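Local coordinates for protein Cas13d (uncultured Ruminococcus sp, PDB 6IV9) that binds CRISPR RNA and, through two HEPN domains, governs both the maturation of that RNA and the cleavage of target RNA, at residues L733-L738 with Y848-Y852; Y838-I842 with Y854-C859. The protein carries 2 engineered substitutions. Residues are numbered along the deposited sequence.

Contact 1. Residues L733-L738 with Y848-Y852; sequences LLVKNL and YFSIY. With nucleotides of chain B.
Both segments are regular helix: 733-738 lies within the long helix 713-760, and 848-852 is the start of helix 848-861. Their axes cross at -77° with a closest approach of 10.3 Å, and the closest CA pair is Leu738 with Tyr848, at 6.4 Å. Leu733, with chi1 at -112° between wells, turns its side chain to the crRNA (chain B): its CD1 lies 3.6 Å from OP1 of U38 and 3.9 Å from C5' of A37. Leu734 (t, p) sets CD1 4.0 Å from Tyr848 CE1, at the ring edge, and 4.4 Å from Ile851 CD1. The steep crossing joins two helices of the helical C-terminal region, probably the second HEPN domain. Lys736, whose side chain stays clear of 848-852, serves the RNA instead. Extended (t, t) as far as chi2 and bent at chi3 (p), it donates from NZ to three successive phosphates: OP1 of G36 at 2.6 Å, OP2 of A37 at 2.7 Å and OP1 of U38 at 2.9 Å. Such multiple phosphate contacts recognise backbone rather than base. Asn737 (m) bridges protein and RNA, ND2 donating to Leu733 O (3.0 Å) and to OP2 of A37 (3.2 Å), while its CB makes a CH-pi contact over a face of the Tyr848 ring (chi1 m). That ring also meets Phe656 of helix 651-660 edge-to-face. Leu738 (m, t) reaches the second helix with CD2, 4.0 Å from Ile851 CG2, 4.0 Å from Tyr848 O and 4.2 Å from Tyr852 CB; the Tyr852 hydroxyl hydrogen-bonds Asn742, one turn beyond Leu738.

Contact 2. Residues Y838-I842 with Y854-C859; sequences YIGDI and YVMQRC
Past helix 835-838 the chain makes a tight turn: residues 839-841 keep helical phi/psi, and Asp841 N donates a hydrogen bond to Tyr838 O (3.0 Å). The turn lies against helix 848-861, with CA atoms 5.7 Å apart at Tyr838-Val855 and 7.4 Å at Ile842-Tyr854. Tyr838 (chi1 -55°, chi2 -66°) enters as a knob into the hole formed by Tyr854, Val855, Arg858 and Cys859. One ring face receives Arg858 CB in a CH-pi contact, 3.6 Å from the centroid and 12° off the normal; Val855 CG1 is at the edge, 4.2 Å from Tyr838 CD2, and Cys859 SG approaches obliquely, 3.9 Å from Tyr838 CE2. Here a helix packs on the connection that leads into it, in the C-terminal helical region that probably belongs to the second HEPN domain. Arg858 folds back with chi1, chi2 and chi3 all m, which brings a guanidinium face over Tyr838 CE1 (NH2 to CE1 3.3 Å). Its NH1 then forms a salt bridge with Asp841 OD2 (2.8 Å, N-H...acceptor angle 156°) and also donates to Tyr854 OH, one helical turn earlier, at 2.9 Å. Tyr854, with chi1 t, extends over the turn: Asp841 CB lies 3.2 Å from its OH and Ile842 CG1 (m, t rotamer) 3.3 Å from its CD2. On another flank of the helix Met856 packs against helix 816-827.

Helix 848-861 serves both contacts, its first turn crossing 733-738 in contact 1 and its later turns meeting 838-842 in contact 2; along the chain the segments alternate. The centres are 12 Å apart, and the two touch through Ile851, whose CG2 is 3.9 Å from Ile839 CD1 and whose CA is 3.9 Å from Ile842 CD1. Helix 651-660 joins them a second way: Val653 and Val657 pack on contact 1, while Lys652 NZ hydrogen-bonds Ile842 O. Their relation to the crRNA differs, since contact 1 holds backbone phosphates directly, whereas the nearest atom of contact 2 is about 14 Å from the nucleic acid.

Contact 1. Residues L733-L738 with Y848-Y852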
# COMPACT_ATOMS: atom_id res chain seq x y z
N LEU A 733 14.35 -4.47 4.88
CA LEU A 733 13.63 -3.78 5.98
C LEU A 733 14.11 -2.33 6.04
O LEU A 733 13.30 -1.44 6.19
CB LEU A 733 13.99 -4.51 7.27
CG LEU A 733 12.90 -5.30 7.98
CD1 LEU A 733 11.68 -5.58 7.15
CD2 LEU A 733 13.45 -6.54 8.64
N LEU A 734 15.41 -2.11 5.90
CA LEU A 734 15.93 -0.73 5.95
C LEU A 734 15.40 0.12 4.78
O LEU A 734 14.87 1.17 5.03
CB LEU A 734 17.45 -0.80 5.89
CG LEU A 734 18.16 0.53 5.68
CD1 LEU A 734 17.96 1.43 6.88
CD2 LEU A 734 19.63 0.32 5.40
N VAL A 735 15.54 -0.37 3.55
CA VAL A 735 15.09 0.42 2.37
C VAL A 735 13.56 0.60 2.40
O VAL A 735 13.11 1.71 2.24
CB VAL A 735 15.58 -0.23 1.06
CG1 VAL A 735 15.06 0.49 -0.16
CG2 VAL A 735 17.09 -0.33 1.02
N LYS A 736 12.83 -0.47 2.69
CA LYS A 736 11.35 -0.38 2.70
C LYS A 736 10.91 0.65 3.74
O LYS A 736 10.07 1.44 3.43
CB LYS A 736 10.74 -1.73 3.05
CG LYS A 736 9.23 -1.73 3.19
CD LYS A 736 8.71 -2.87 3.99
CE LYS A 736 8.95 -2.72 5.46
NZ LYS A 736 8.20 -3.72 6.25
N ASN A 737 11.52 0.63 4.92
CA ASN A 737 11.12 1.60 5.96
C ASN A 737 11.39 3.04 5.51
O ASN A 737 10.58 3.88 5.80
CB ASN A 737 11.68 1.24 7.33
CG ASN A 737 10.73 0.32 8.04
OD1 ASN A 737 9.72 0.76 8.55
ND2 ASN A 737 11.03 -0.96 8.05
N LEU A 738 12.51 3.28 4.85
CA LEU A 738 12.85 4.64 4.35
C LEU A 738 11.91 5.07 3.22
O LEU A 738 11.53 6.21 3.18
CB LEU A 738 14.32 4.65 3.95
CG LEU A 738 15.28 4.54 5.12
CD1 LEU A 738 16.72 4.42 4.65
CD2 LEU A 738 15.12 5.71 6.06
N TYR A 848 13.94 5.12 12.08
CA TYR A 848 13.88 5.37 10.63
C TYR A 848 13.70 6.87 10.42
O TYR A 848 14.25 7.43 9.51
CB TYR A 848 12.80 4.50 9.99
CG TYR A 848 13.19 3.06 9.93
CD1 TYR A 848 14.30 2.65 9.22
CD2 TYR A 848 12.47 2.10 10.61
CE1 TYR A 848 14.68 1.33 9.17
CE2 TYR A 848 12.83 0.76 10.55
CZ TYR A 848 13.93 0.38 9.82
OH TYR A 848 14.28 -0.92 9.77
N PHE A 849 12.91 7.49 11.29
CA PHE A 849 12.66 8.94 11.16
C PHE A 849 13.98 9.69 11.29
O PHE A 849 14.24 10.53 10.46
CB PHE A 849 11.71 9.38 12.28
CG PHE A 849 11.35 10.84 12.28
CD1 PHE A 849 12.14 11.76 12.94
CD2 PHE A 849 10.20 11.29 11.66
CE1 PHE A 849 11.79 13.10 12.95
CE2 PHE A 849 9.87 12.63 11.67
CZ PHE A 849 10.67 13.53 12.31
N SER A 850 14.80 9.36 12.28
CA SER A 850 16.09 10.08 12.42
C SER A 850 17.04 9.78 11.26
O SER A 850 17.78 10.65 10.89
CB SER A 850 16.73 9.94 13.77
OG SER A 850 16.85 8.60 14.11
N ILE A 851 17.04 8.56 10.75
CA ILE A 851 17.93 8.27 9.60
C ILE A 851 17.47 9.11 8.41
O ILE A 851 18.27 9.74 7.81
CB ILE A 851 17.88 6.78 9.23
CG1 ILE A 851 18.42 5.90 10.35
CG2 ILE A 851 18.60 6.54 7.92
CD1 ILE A 851 18.20 4.44 10.13
N TYR A 852 16.18 9.12 8.15
CA TYR A 852 15.66 9.83 6.97
C TYR A 852 15.99 11.32 7.04
O TYR A 852 16.47 11.86 6.09
CB TYR A 852 14.14 9.66 6.96
CG TYR A 852 13.43 10.39 5.85
CD1 TYR A 852 13.22 9.79 4.63
CD2 TYR A 852 12.96 11.66 6.03
CE1 TYR A 852 12.57 10.45 3.60
CE2 TYR A 852 12.31 12.34 5.02
CZ TYR A 852 12.12 11.74 3.80
OH TYR A 852 11.47 12.41 2.83
P A B 37 8.47 -3.06 10.25
OP1 A B 37 9.68 -2.72 10.98
OP2 A B 37 8.55 -2.87 8.75
O5' A B 37 8.11 -4.59 10.55
C5' A B 37 8.96 -5.61 9.95
C4' A B 37 8.18 -6.84 9.57
O4' A B 37 7.57 -7.39 10.76
C3' A B 37 7.07 -6.61 8.55
O3' A B 37 7.01 -7.73 7.67
C2' A B 37 5.81 -6.54 9.41
O2' A B 37 4.62 -6.95 8.76
C1' A B 37 6.16 -7.48 10.57
N9 A B 37 5.55 -7.05 11.81
C8 A B 37 5.95 -6.02 12.62
N7 A B 37 5.22 -5.88 13.70
C5 A B 37 4.24 -6.85 13.56
C6 A B 37 3.15 -7.21 14.36
N6 A B 37 2.84 -6.59 15.49
N1 A B 37 2.37 -8.23 13.94
C2 A B 37 2.70 -8.87 12.82
N3 A B 37 3.69 -8.62 11.97
C4 A B 37 4.45 -7.60 12.42
P U B 38 8.01 -7.86 6.45
OP1 U B 38 8.39 -6.56 5.99
OP2 U B 38 7.44 -8.86 5.59
O5' U B 38 9.35 -8.45 7.09
C5' U B 38 9.37 -9.76 7.49
C4' U B 38 10.57 -9.99 8.39
O4' U B 38 10.49 -9.07 9.50
C3' U B 38 10.53 -11.37 9.02
O3' U B 38 11.21 -12.26 8.13
C2' U B 38 11.27 -11.16 10.34
O2' U B 38 12.67 -11.13 10.17
C1' U B 38 10.86 -9.74 10.70
N1 U B 38 9.74 -9.68 11.64
C2 U B 38 9.71 -8.60 12.51
O2 U B 38 10.58 -7.73 12.50
N3 U B 38 8.63 -8.57 13.36
C4 U B 38 7.57 -9.48 13.41
O4 U B 38 6.65 -9.31 14.23
C5 U B 38 7.65 -10.54 12.44
C6 U B 38 8.71 -10.60 11.61
P G B 36 4.50 -3.78 6.57
OP1 G B 36 5.64 -3.53 5.64
OP2 G B 36 4.04 -5.20 6.78
O5' G B 36 4.71 -3.29 8.05
C5' G B 36 5.22 -1.97 8.28
C4' G B 36 5.16 -1.64 9.75
O4' G B 36 3.80 -1.67 10.20
C3' G B 36 5.91 -2.61 10.65
O3' G B 36 7.27 -2.24 10.86
C2' G B 36 5.14 -2.54 11.95
O2' G B 36 5.49 -1.38 12.70
C1' G B 36 3.72 -2.25 11.47
N9 G B 36 2.94 -3.46 11.39
C8 G B 36 2.99 -4.44 10.43
N7 G B 36 2.17 -5.43 10.67
C5 G B 36 1.58 -5.09 11.88
C6 G B 36 0.62 -5.78 12.64
O6 G B 36 0.07 -6.85 12.39
N1 G B 36 0.27 -5.07 13.78
C2 G B 36 0.80 -3.86 14.14
N2 G B 36 0.34 -3.33 15.27
N3 G B 36 1.71 -3.21 13.44
C4 G B 36 2.05 -3.88 12.33

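Contact 2. Residues Y838-I842 with Y854-C859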
# COMPACT_ATOMS: atom_id res chain seq x y z
N TYR A 838 25.51 9.11 3.01
CA TYR A 838 25.50 9.79 4.33
C TYR A 838 25.14 8.90 5.52
O TYR A 838 25.42 9.29 6.62
CB TYR A 838 24.51 10.95 4.30
CG TYR A 838 24.78 11.91 3.19
CD1 TYR A 838 25.93 12.67 3.17
CD2 TYR A 838 23.90 12.05 2.13
CE1 TYR A 838 26.21 13.55 2.15
CE2 TYR A 838 24.16 12.93 1.10
CZ TYR A 838 25.32 13.68 1.11
OH TYR A 838 25.60 14.54 0.11
N ILE A 839 24.58 7.71 5.31
CA ILE A 839 24.13 6.91 6.48
C ILE A 839 25.30 6.58 7.40
O ILE A 839 25.08 6.49 8.57
CB ILE A 839 23.33 5.66 6.07
CG1 ILE A 839 22.51 5.13 7.24
CG2 ILE A 839 24.23 4.60 5.48
CD1 ILE A 839 21.45 4.16 6.82
N GLY A 840 26.49 6.44 6.84
CA GLY A 840 27.72 6.11 7.58
C GLY A 840 28.12 7.19 8.57
O GLY A 840 28.84 6.86 9.50
N ASP A 841 27.66 8.43 8.36
CA ASP A 841 28.03 9.58 9.23
C ASP A 841 27.14 9.70 10.47
O ASP A 841 27.42 10.55 11.26
CB ASP A 841 28.03 10.88 8.44
CG ASP A 841 29.14 10.93 7.41
OD1 ASP A 841 30.05 10.13 7.51
OD2 ASP A 841 29.06 11.75 6.50
N ILE A 842 26.09 8.90 10.60
CA ILE A 842 25.17 9.02 11.76
C ILE A 842 25.83 8.40 12.99
O ILE A 842 26.20 7.24 12.94
CB ILE A 842 23.81 8.35 11.47
CG1 ILE A 842 23.12 8.94 10.24
CG2 ILE A 842 22.89 8.40 12.67
CD1 ILE A 842 21.83 8.25 9.92
N TYR A 854 18.31 12.85 8.85
CA TYR A 854 19.75 13.16 8.77
C TYR A 854 20.21 13.14 7.31
O TYR A 854 20.82 14.06 6.85
CB TYR A 854 20.59 12.20 9.61
CG TYR A 854 22.05 12.46 9.42
CD1 TYR A 854 22.66 13.52 10.07
CD2 TYR A 854 22.81 11.73 8.53
CE1 TYR A 854 23.99 13.81 9.87
CE2 TYR A 854 24.14 12.01 8.31
CZ TYR A 854 24.73 13.05 8.98
OH TYR A 854 26.03 13.35 8.77
N VAL A 855 19.85 12.09 6.58
CA VAL A 855 20.25 11.98 5.16
C VAL A 855 19.63 13.13 4.38
O VAL A 855 20.30 13.73 3.59
CB VAL A 855 19.85 10.61 4.57
CG1 VAL A 855 20.13 10.53 3.09
CG2 VAL A 855 20.50 9.46 5.31
N MET A 856 18.37 13.44 4.65
CA MET A 856 17.69 14.53 3.92
C MET A 856 18.42 15.85 4.17
O MET A 856 18.64 16.56 3.23
CB MET A 856 16.25 14.67 4.39
CG MET A 856 15.52 15.81 3.72
SD MET A 856 15.22 15.59 1.97
CE MET A 856 13.86 14.43 2.02
N GLN A 857 18.77 16.13 5.41
CA GLN A 857 19.47 17.40 5.76
C GLN A 857 20.84 17.45 5.07
O GLN A 857 21.22 18.50 4.63
CB GLN A 857 19.47 17.58 7.27
CG GLN A 857 18.08 17.86 7.81
CD GLN A 857 17.96 17.92 9.31
OE1 GLN A 857 18.94 17.97 10.03
NE2 GLN A 857 16.73 17.91 9.78
N ARG A 858 21.54 16.33 5.02
CA ARG A 858 22.85 16.31 4.31
C ARG A 858 22.63 16.61 2.83
O ARG A 858 23.41 17.32 2.26
CB ARG A 858 23.54 14.97 4.53
CG ARG A 858 24.06 14.79 5.95
CD ARG A 858 25.18 15.75 6.30
NE ARG A 858 26.23 15.74 5.31
CZ ARG A 858 27.26 14.91 5.33
NH1 ARG A 858 27.39 14.01 6.28
NH2 ARG A 858 28.16 14.98 4.38
N CYS A 859 21.59 16.03 2.23
CA CYS A 859 21.31 16.27 0.80
C CYS A 859 20.95 17.74 0.59
O CYS A 859 21.35 18.29 -0.40
CB CYS A 859 20.14 15.42 0.32
SG CYS A 859 20.44 13.64 0.29